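Local coordinates for protein tryparedoxin II (Crithidia fasciculata, PDB 1I5G) that probably transfers reducing equivalents from trypanothione to peroxidases as a thioredoxin-like dithiol oxidoreductase, here bound to glutathionylspermidine, at residues Thr111-Glu116 and Gly120-Thr125; Val31-Ser36 and Glu98-Gly103; Pro48-Phe53 and Phe63-Ile68. The protein carries 1 engineered substitution. One frame throughout, in Å; residues are numbered along the deposited sequence.

Contact 1. Residues Thr111-Glu116 and Gly120-Thr125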
loop_
_atom_site.group_PDB
_atom_site.type_symbol
_atom_site.label_atom_id
_atom_site.label_comp_id
_atom_site.label_asym_id
_atom_site.label_seq_id
_atom_site.Cartn_x
_atom_site.Cartn_y
_atom_site.Cartn_z
ATOM N N THR A 111 -3.301 0.385 8.415
ATOM C CA THR A 111 -3.841 1.627 7.839
ATOM C C THR A 111 -3.656 1.542 6.333
ATOM O O THR A 111 -2.637 1.083 5.828
ATOM C CB THR A 111 -3.143 2.918 8.358
ATOM O OG1 THR A 111 -3.440 3.123 9.744
ATOM C CG2 THR A 111 -3.647 4.183 7.704
ATOM N N LEU A 112 -4.644 2.005 5.578
ATOM C CA LEU A 112 -4.659 1.936 4.122
ATOM C C LEU A 112 -5.113 3.259 3.558
ATOM O O LEU A 112 -6.271 3.666 3.753
ATOM C CB LEU A 112 -5.569 0.778 3.686
ATOM C CG LEU A 112 -5.490 0.325 2.231
ATOM C CD1 LEU A 112 -4.161 -0.235 1.869
ATOM C CD2 LEU A 112 -6.594 -0.724 2.055
ATOM N N VAL A 113 -4.212 3.948 2.878
ATOM C CA VAL A 113 -4.444 5.309 2.389
ATOM C C VAL A 113 -4.382 5.319 0.872
ATOM O O VAL A 113 -3.367 4.942 0.269
ATOM C CB VAL A 113 -3.398 6.279 2.955
ATOM C CG1 VAL A 113 -3.568 7.677 2.389
ATOM C CG2 VAL A 113 -3.513 6.296 4.496
ATOM N N GLY A 114 -5.449 5.744 0.221
ATOM C CA GLY A 114 -5.518 5.815 -1.217
ATOM C C GLY A 114 -5.225 7.195 -1.720
ATOM O O GLY A 114 -5.737 8.228 -1.214
ATOM N N VAL A 115 -4.392 7.239 -2.746
ATOM C CA VAL A 115 -3.933 8.453 -3.399
ATOM C C VAL A 115 -4.104 8.375 -4.905
ATOM O O VAL A 115 -3.942 7.310 -5.498
ATOM C CB VAL A 115 -2.456 8.648 -3.071
ATOM C CG1 VAL A 115 -1.914 9.867 -3.708
ATOM C CG2 VAL A 115 -2.204 8.639 -1.555
ATOM N N GLU A 116 -4.462 9.467 -5.568
ATOM C CA GLU A 116 -4.515 9.513 -7.023
ATOM C C GLU A 116 -3.078 9.676 -7.517
ATOM O O GLU A 116 -2.388 10.644 -7.203
ATOM C CB GLU A 116 -5.359 10.711 -7.487
ATOM C CG GLU A 116 -5.518 10.814 -8.995
ATOM C CD GLU A 116 -6.153 12.068 -9.538
ATOM O OE1 GLU A 116 -6.286 13.064 -8.825
ATOM O OE2 GLU A 116 -6.501 12.019 -10.735
ATOM N N GLY A 120 -1.201 13.156 -7.041
ATOM C CA GLY A 120 -0.649 12.987 -5.719
ATOM C C GLY A 120 -1.641 13.348 -4.643
ATOM O O GLY A 120 -1.256 13.423 -3.481
ATOM N N ASN A 121 -2.894 13.577 -4.976
ATOM C CA ASN A 121 -3.883 13.974 -3.986
ATOM C C ASN A 121 -4.346 12.770 -3.182
ATOM O O ASN A 121 -4.693 11.694 -3.727
ATOM C CB ASN A 121 -5.108 14.626 -4.599
ATOM C CG ASN A 121 -4.861 16.012 -5.137
ATOM O OD1 ASN A 121 -3.727 16.414 -5.351
ATOM N ND2 ASN A 121 -5.974 16.729 -5.339
ATOM N N ILE A 122 -4.372 12.877 -1.863
ATOM C CA ILE A 122 -4.966 11.858 -1.019
ATOM C C ILE A 122 -6.456 11.804 -1.290
ATOM O O ILE A 122 -7.145 12.841 -1.267
ATOM C CB ILE A 122 -4.682 12.141 0.469
ATOM C CG1 ILE A 122 -3.178 12.067 0.746
ATOM C CG2 ILE A 122 -5.489 11.175 1.327
ATOM C CD1 ILE A 122 -2.777 12.815 2.033
ATOM N N ILE A 123 -7.033 10.640 -1.552
ATOM C CA ILE A 123 -8.447 10.460 -1.831
ATOM C C ILE A 123 -9.173 9.881 -0.618
ATOM O O ILE A 123 -10.280 10.287 -0.275
ATOM C CB ILE A 123 -8.579 9.460 -2.994
ATOM C CG1 ILE A 123 -7.984 10.021 -4.297
ATOM C CG2 ILE A 123 -10.046 9.067 -3.207
ATOM C CD1 ILE A 123 -8.460 11.392 -4.627
ATOM N N THR A 124 -8.559 8.923 0.056
ATOM C CA THR A 124 -9.204 8.217 1.168
ATOM C C THR A 124 -8.234 7.838 2.223
ATOM O O THR A 124 -7.144 7.353 1.937
ATOM C CB THR A 124 -10.024 7.027 0.637
ATOM O OG1 THR A 124 -10.757 6.401 1.697
ATOM C CG2 THR A 124 -9.133 5.980 0.007
ATOM N N THR A 125 -8.600 8.007 3.487
ATOM C CA THR A 125 -7.800 7.482 4.587
ATOM C C THR A 125 -8.507 6.354 5.325
ATOM O O THR A 125 -7.953 5.822 6.292
ATOM C CB THR A 125 -7.529 8.522 5.671
ATOM O OG1 THR A 125 -8.774 8.937 6.249
ATOM C CG2 THR A 125 -6.821 9.747 5.147
HETATM O O HOH W 1 -7.248 2.977 6.498
#
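The peptide carbonyl of Gly114 is the flat group on which this contact turns: two amides, Ile123 N and Thr124 N, reach its oxygen from the same face of its plane. Ile123 N lies 2.8 Å from Gly114 O, tilted 22° from the carbonyl plane, and Thr124 N lies 3.2 Å from the same oxygen. The returning bond, Gly114 N to Thr124 O at 2.9 Å, stays in the plane of the Thr124 carbonyl. Ile123 and Thr124 thus both face Gly114, a classic beta bulge set in the hairpin that ends in the outermost strand 122-124 of the thioredoxin-like sheet. The register shifts by one here, from the hydrogen-bonded pair Gly114-Thr124 to the non-hydrogen-bonded pair Val115-Ile122, and the N-to-C directions of the two short strand segments make 132°, well short of strict antiparallel. Thr124 CG2 comes within 3.8 Å of Gly114 CA, and a CB on that glycine would run into the methyl. Thr124 OG1 is hydrogen-bonded to Trp142 O. On the face carrying Val115 and Ile122, chi1 of 180° sets Val115 CG1 against the turn, near Gly120 C and 3.3 Å from Asn121 O, while Ile122 CG2 meets Val113 CG1 at 4.1 Å. Toward the turn, Glu116 N donates to Asn121 O and Gly120 N to Glu116 O; Gly120 has a positive phi, at which a side chain would press on the preceding carbonyl. Glu116 OE1 is hydrogen-bonded to Ser119 OG. Beyond the bulge, a water accepts from Leu112 N at 2.9 Å and donates to Thr125 O.

Contact 2. Residues Val31-Ser36 and Glu98-Gly103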
loop_
_atom_site.group_PDB
_atom_site.type_symbol
_atom_site.label_atom_id
_atom_site.label_comp_id
_atom_site.label_asym_id
_atom_site.label_seq_id
_atom_site.Cartn_x
_atom_site.Cartn_y
_atom_site.Cartn_z
ATOM N N VAL A 31 -3.545 4.525 -5.919
ATOM C CA VAL A 31 -2.496 3.743 -5.277
ATOM C C VAL A 31 -2.792 3.766 -3.778
ATOM O O VAL A 31 -2.887 4.840 -3.171
ATOM C CB VAL A 31 -1.096 4.288 -5.582
ATOM C CG1 VAL A 31 -0.075 3.440 -4.815
ATOM C CG2 VAL A 31 -0.831 4.255 -7.092
ATOM N N PHE A 32 -2.931 2.569 -3.230
ATOM C CA PHE A 32 -3.171 2.412 -1.791
ATOM C C PHE A 32 -1.900 2.038 -1.066
ATOM O O PHE A 32 -1.313 0.983 -1.304
ATOM C CB PHE A 32 -4.255 1.356 -1.504
ATOM C CG PHE A 32 -5.615 1.782 -1.947
ATOM C CD1 PHE A 32 -6.035 1.506 -3.233
ATOM C CD2 PHE A 32 -6.493 2.493 -1.119
ATOM C CE1 PHE A 32 -7.285 1.892 -3.683
ATOM C CE2 PHE A 32 -7.733 2.896 -1.526
ATOM C CZ PHE A 32 -8.137 2.601 -2.818
ATOM N N PHE A 33 -1.505 2.891 -0.137
ATOM C CA PHE A 33 -0.333 2.705 0.695
ATOM C C PHE A 33 -0.812 1.948 1.911
ATOM O O PHE A 33 -1.640 2.404 2.696
ATOM C CB PHE A 33 0.235 4.058 1.056
ATOM C CG PHE A 33 0.885 4.789 -0.078
ATOM C CD1 PHE A 33 0.117 5.552 -0.931
ATOM C CD2 PHE A 33 2.248 4.712 -0.285
ATOM C CE1 PHE A 33 0.719 6.219 -1.969
ATOM C CE2 PHE A 33 2.860 5.393 -1.343
ATOM C CZ PHE A 33 2.065 6.146 -2.173
ATOM N N TYR A 34 -0.299 0.736 2.078
ATOM C CA TYR A 34 -0.747 -0.190 3.106
ATOM C C TYR A 34 0.317 -0.306 4.181
ATOM O O TYR A 34 1.369 -0.924 4.025
ATOM C CB TYR A 34 -1.008 -1.593 2.495
ATOM C CG TYR A 34 -1.415 -2.675 3.484
ATOM C CD1 TYR A 34 -2.196 -2.347 4.571
ATOM C CD2 TYR A 34 -1.021 -4.005 3.356
ATOM C CE1 TYR A 34 -2.581 -3.270 5.474
ATOM C CE2 TYR A 34 -1.408 -4.933 4.272
ATOM C CZ TYR A 34 -2.197 -4.580 5.348
ATOM O OH TYR A 34 -2.591 -5.493 6.321
ATOM N N PHE A 35 0.054 0.316 5.320
ATOM C CA PHE A 35 0.934 0.312 6.487
ATOM C C PHE A 35 0.600 -0.899 7.325
ATOM O O PHE A 35 -0.541 -1.034 7.818
ATOM C CB PHE A 35 0.730 1.627 7.260
ATOM C CG PHE A 35 1.169 2.842 6.455
ATOM C CD1 PHE A 35 0.339 3.397 5.505
ATOM C CD2 PHE A 35 2.415 3.428 6.657
ATOM C CE1 PHE A 35 0.753 4.503 4.767
ATOM C CE2 PHE A 35 2.822 4.507 5.932
ATOM C CZ PHE A 35 1.991 5.028 5.004
ATOM N N SER A 36 1.571 -1.792 7.487
ATOM C CA SER A 36 1.314 -3.068 8.148
ATOM C C SER A 36 2.635 -3.703 8.578
ATOM O O SER A 36 3.708 -3.248 8.159
ATOM C CB SER A 36 0.655 -3.975 7.098
ATOM O OG SER A 36 0.054 -5.132 7.649
ATOM N N GLU A 98 9.511 6.133 6.942
ATOM C CA GLU A 98 9.220 7.143 7.974
ATOM C C GLU A 98 8.606 8.403 7.333
ATOM O O GLU A 98 7.689 9.013 7.889
ATOM C CB GLU A 98 10.447 7.521 8.787
ATOM C CG GLU A 98 11.063 6.377 9.567
ATOM C CD GLU A 98 10.204 5.843 10.714
ATOM O OE1 GLU A 98 9.224 6.518 11.097
ATOM O OE2 GLU A 98 10.541 4.741 11.219
ATOM N N PHE A 99 9.091 8.738 6.143
ATOM C CA PHE A 99 8.576 9.865 5.378
ATOM C C PHE A 99 7.076 9.715 5.104
ATOM O O PHE A 99 6.234 10.626 5.293
ATOM C CB PHE A 99 9.381 9.990 4.096
ATOM C CG PHE A 99 8.996 11.146 3.248
ATOM C CD1 PHE A 99 9.596 12.381 3.434
ATOM C CD2 PHE A 99 8.055 10.998 2.268
ATOM C CE1 PHE A 99 9.251 13.473 2.646
ATOM C CE2 PHE A 99 7.706 12.087 1.471
ATOM C CZ PHE A 99 8.312 13.327 1.675
ATOM N N LEU A 100 6.669 8.534 4.645
ATOM C CA LEU A 100 5.261 8.251 4.363
ATOM C C LEU A 100 4.421 8.126 5.625
ATOM O O LEU A 100 3.265 8.578 5.656
ATOM C CB LEU A 100 5.107 6.992 3.501
ATOM C CG LEU A 100 5.643 7.196 2.083
ATOM C CD1 LEU A 100 5.776 5.865 1.329
ATOM C CD2 LEU A 100 4.821 8.166 1.216
ATOM N N THR A 101 4.995 7.530 6.674
ATOM C CA THR A 101 4.253 7.463 7.934
ATOM C C THR A 101 3.900 8.867 8.402
ATOM O O THR A 101 2.774 9.104 8.807
ATOM C CB THR A 101 5.125 6.698 8.952
ATOM O OG1 THR A 101 5.256 5.330 8.506
ATOM C CG2 THR A 101 4.517 6.730 10.351
ATOM N N THR A 102 4.855 9.785 8.347
ATOM C CA THR A 102 4.553 11.145 8.766
ATOM C C THR A 102 3.602 11.844 7.808
ATOM O O THR A 102 2.626 12.509 8.193
ATOM C CB THR A 102 5.879 11.879 8.806
ATOM O OG1 THR A 102 6.641 11.286 9.857
ATOM C CG2 THR A 102 5.697 13.368 9.225
ATOM N N GLY A 103 3.860 11.680 6.523
ATOM C CA GLY A 103 3.091 12.393 5.523
ATOM C C GLY A 103 1.620 12.053 5.470
ATOM O O GLY A 103 0.781 12.883 5.099
#
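Phe35 and Leu100 meet where the helix end 98-103 lies across strand 31-36, at 104° between their directions and 10.6 Å between the segment axes. Contact is closest round the Phe35 ring. Its CE2 lies 3.6 Å from Thr101 OG1, which sits at the ring edge near the plane, and its CZ lies 4.0 Å from Leu100 CB, the two side chains crossing at about a right angle. CB of Phe35 points toward the helix, and chi1 of -65° sets CG beside the backbone N, from where CE2 and CZ reach Thr101 and Leu100. Phe33, two residues back on the same face, sends CE2 to 4.0 Å from Leu100 CD1, so that one leucine meets both rings by different atoms. Ile68 of strand 63-69 touches Phe33, Phe35 and Leu100, closing this layer of the thioredoxin-like core. Against these buried side chains stands the other side of the helix, where Glu98 and Thr102 point away from the strand and are exposed; the two segments bury 174 Å² between them. Were Phe35 cut back to an alanine, the space beside Leu100 CB would probably be left unfilled and Thr101 OG1 would lose its aromatic neighbour. That hydroxyl is bonded to Met97 O and Trp70 NE1, which accounts for a polar atom against an aromatic edge. No hydrogen bond joins the segments, which meet through van der Waals contact, mostly apolar, with one hydroxyl oxygen set against a ring edge.

Contact 3. Residues Pro48-Phe53 and Phe63-Ile68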
loop_
_atom_site.group_PDB
_atom_site.type_symbol
_atom_site.label_atom_id
_atom_site.label_comp_id
_atom_site.label_asym_id
_atom_site.label_seq_id
_atom_site.Cartn_x
_atom_site.Cartn_y
_atom_site.Cartn_z
ATOM N N PRO A 48 -5.233 -10.816 4.633
ATOM C CA PRO A 48 -5.987 -11.710 3.747
ATOM C C PRO A 48 -7.265 -11.112 3.164
ATOM O O PRO A 48 -7.598 -11.426 2.021
ATOM C CB PRO A 48 -6.299 -12.925 4.644
ATOM C CG PRO A 48 -5.975 -12.532 6.036
ATOM C CD PRO A 48 -5.047 -11.370 5.985
ATOM N N GLN A 49 -7.957 -10.276 3.931
ATOM C CA GLN A 49 -9.137 -9.575 3.460
ATOM C C GLN A 49 -8.736 -8.639 2.338
ATOM O O GLN A 49 -9.478 -8.496 1.363
ATOM C CB GLN A 49 -9.796 -8.720 4.530
ATOM C CG GLN A 49 -10.350 -9.587 5.682
ATOM C CD GLN A 49 -10.649 -8.734 6.903
ATOM O OE1 GLN A 49 -9.781 -7.980 7.328
ATOM N NE2 GLN A 49 -11.844 -8.815 7.483
ATOM N N LEU A 50 -7.591 -7.971 2.440
ATOM C CA LEU A 50 -7.087 -7.072 1.416
ATOM C C LEU A 50 -6.619 -7.883 0.203
ATOM O O LEU A 50 -6.826 -7.462 -0.927
ATOM C CB LEU A 50 -6.028 -6.149 1.985
ATOM C CG LEU A 50 -5.487 -5.117 0.986
ATOM C CD1 LEU A 50 -6.575 -4.232 0.405
ATOM C CD2 LEU A 50 -4.383 -4.302 1.657
ATOM N N ILE A 51 -6.022 -9.047 0.425
ATOM C CA ILE A 51 -5.700 -9.915 -0.701
ATOM C C ILE A 51 -6.924 -10.307 -1.534
ATOM O O ILE A 51 -6.911 -10.214 -2.755
ATOM C CB ILE A 51 -4.898 -11.148 -0.225
ATOM C CG1 ILE A 51 -3.521 -10.734 0.319
ATOM C CG2 ILE A 51 -4.762 -12.216 -1.310
ATOM C CD1 ILE A 51 -2.727 -11.856 0.964
ATOM N N ASP A 52 -7.991 -10.729 -0.880
ATOM C CA ASP A 52 -9.196 -11.124 -1.604
ATOM C C ASP A 52 -9.720 -9.912 -2.358
ATOM O O ASP A 52 -10.159 -9.970 -3.520
ATOM C CB ASP A 52 -10.263 -11.685 -0.654
ATOM C CG ASP A 52 -9.919 -13.056 -0.058
ATOM O OD1 ASP A 52 -9.000 -13.734 -0.571
ATOM O OD2 ASP A 52 -10.598 -13.434 0.922
ATOM N N PHE A 53 -9.712 -8.718 -1.758
ATOM C CA PHE A 53 -10.187 -7.480 -2.360
ATOM C C PHE A 53 -9.369 -7.122 -3.599
ATOM O O PHE A 53 -9.920 -6.732 -4.631
ATOM C CB PHE A 53 -10.110 -6.339 -1.338
ATOM C CG PHE A 53 -10.855 -5.114 -1.771
ATOM C CD1 PHE A 53 -10.237 -4.140 -2.545
ATOM C CD2 PHE A 53 -12.182 -4.922 -1.417
ATOM C CE1 PHE A 53 -10.914 -3.029 -2.941
ATOM C CE2 PHE A 53 -12.878 -3.809 -1.810
ATOM C CZ PHE A 53 -12.232 -2.860 -2.587
ATOM N N PHE A 63 -6.618 -0.052 -9.498
ATOM C CA PHE A 63 -5.820 0.371 -8.355
ATOM C C PHE A 63 -4.635 -0.558 -8.144
ATOM O O PHE A 63 -4.587 -1.682 -8.677
ATOM C CB PHE A 63 -6.637 0.557 -7.059
ATOM C CG PHE A 63 -7.192 -0.683 -6.461
ATOM C CD1 PHE A 63 -6.497 -1.495 -5.621
ATOM C CD2 PHE A 63 -8.496 -1.062 -6.749
ATOM C CE1 PHE A 63 -7.072 -2.646 -5.081
ATOM C CE2 PHE A 63 -9.087 -2.213 -6.212
ATOM C CZ PHE A 63 -8.362 -3.022 -5.377
ATOM N N GLU A 64 -3.673 -0.091 -7.360
ATOM C CA GLU A 64 -2.502 -0.851 -6.933
ATOM C C GLU A 64 -2.389 -0.747 -5.405
ATOM O O GLU A 64 -2.888 0.219 -4.838
ATOM C CB GLU A 64 -1.237 -0.317 -7.606
ATOM C CG GLU A 64 0.013 -1.161 -7.412
ATOM C CD GLU A 64 -0.255 -2.600 -7.751
ATOM O OE1 GLU A 64 -0.136 -2.915 -8.964
ATOM O OE2 GLU A 64 -0.585 -3.394 -6.886
ATOM N N VAL A 65 -1.745 -1.705 -4.754
ATOM C CA VAL A 65 -1.461 -1.638 -3.330
ATOM C C VAL A 65 0.047 -1.666 -3.182
ATOM O O VAL A 65 0.752 -2.398 -3.881
ATOM C CB VAL A 65 -2.156 -2.769 -2.543
ATOM C CG1 VAL A 65 -1.684 -2.885 -1.118
ATOM C CG2 VAL A 65 -3.683 -2.695 -2.661
ATOM N N MET A 66 0.560 -0.857 -2.250
ATOM C CA MET A 66 1.971 -0.835 -1.928
ATOM C C MET A 66 2.182 -0.992 -0.436
ATOM O O MET A 66 1.770 -0.130 0.338
ATOM C CB MET A 66 2.640 0.433 -2.384
ATOM C CG MET A 66 4.153 0.229 -2.359
ATOM S SD MET A 66 4.998 1.742 -2.807
ATOM C CE MET A 66 4.568 1.691 -4.707
ATOM N N LEU A 67 2.853 -2.056 -0.034
ATOM C CA LEU A 67 3.198 -2.262 1.364
ATOM C C LEU A 67 4.238 -1.251 1.807
ATOM O O LEU A 67 5.291 -1.150 1.168
ATOM C CB LEU A 67 3.821 -3.660 1.531
ATOM C CG LEU A 67 4.349 -4.003 2.922
ATOM C CD1 LEU A 67 3.214 -3.977 3.940
ATOM C CD2 LEU A 67 5.085 -5.313 2.951
ATOM N N ILE A 68 3.909 -0.560 2.901
ATOM C CA ILE A 68 4.834 0.329 3.604
ATOM C C ILE A 68 5.024 -0.362 4.950
ATOM O O ILE A 68 4.152 -0.350 5.812
ATOM C CB ILE A 68 4.291 1.752 3.718
ATOM C CG1 ILE A 68 3.821 2.317 2.379
ATOM C CG2 ILE A 68 5.398 2.611 4.327
ATOM C CD1 ILE A 68 4.851 2.278 1.271
#
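The beta-alpha-beta unit of strand 30-36, helix 41-57 and strand 63-69, a crossover of the thioredoxin fold, brings Leu50 and Phe53 of the helix against Val65 and Phe63 of the second parallel strand. The nearest CA atoms, those of Leu50 and Val65, are 9.1 Å apart, so side chains alone bridge the gap, and the 156 Å² buried is shared by two pairs. In the first, Phe53 CE1 comes to 3.5 Å from Phe63 CZ, and that CZ lies at the edge of the Phe53 ring, near its plane. The ring centroids are 5.7 Å apart and the planes make 36°, an oblique meeting. The torsions differ: Phe53 has CG anti to its N (chi1 -167°), whereas CB of Phe63 points toward the helix and, with CG between N and carbonyl carbon (chi1 68°), the ring places CZ against Phe53 CE1. Phe63 also meets Phe32 edge-to-face and Phe140, while His57, one helical turn on, meets the Phe53 ring. The second pair is aliphatic and looser: Leu50 CD2 touches Val65 CG1 at 4.1 Å, crossing it obliquely. Tyr34 and Trp86 touch both of these side chains, so the sheet and a loop both pack against the pair. Between Phe63 and Val65 the chain carries a buried Glu64, whose OE2 accepts from Val65 N at 3.0 Å on its anti side and is also bonded to Tyr54 OH, just past Phe53 on the same helix. No hydrogen bond joins residues 48-53 to 63-68, where the apolar pairs do the joining; the carboxylate oxygen beside them is gripped by two hydrogen bonds, which would probably ease the cost of burying it.

All three contacts reach one sheet, through neighbouring strands. Contact 1 joins contact 2 by probable backbone bonds, Phe33 N to Val113 O and Phe35 N to Thr111 O, both 2.8 Å; contact 2 joins contact 3 likewise, Met66 N to Phe32 O and Ile68 N to Tyr34 O. Contacts 1 and 3 meet by packing, Leu112 CD2 on Leu50 CD1 at 3.9 Å. Centres of contacts 1 and 2 are about 9 Å apart, and contact 3 is about 13 Å from each. Bound glutathionylspermidine, whose pocket includes Cys40 and Ile109, lies about 8 Å from the Phe35 side chain, 10 Å from that of Leu112 and 13 Å from that of Leu50; Phe35 touches Ile109, linking contact 2 to the pocket.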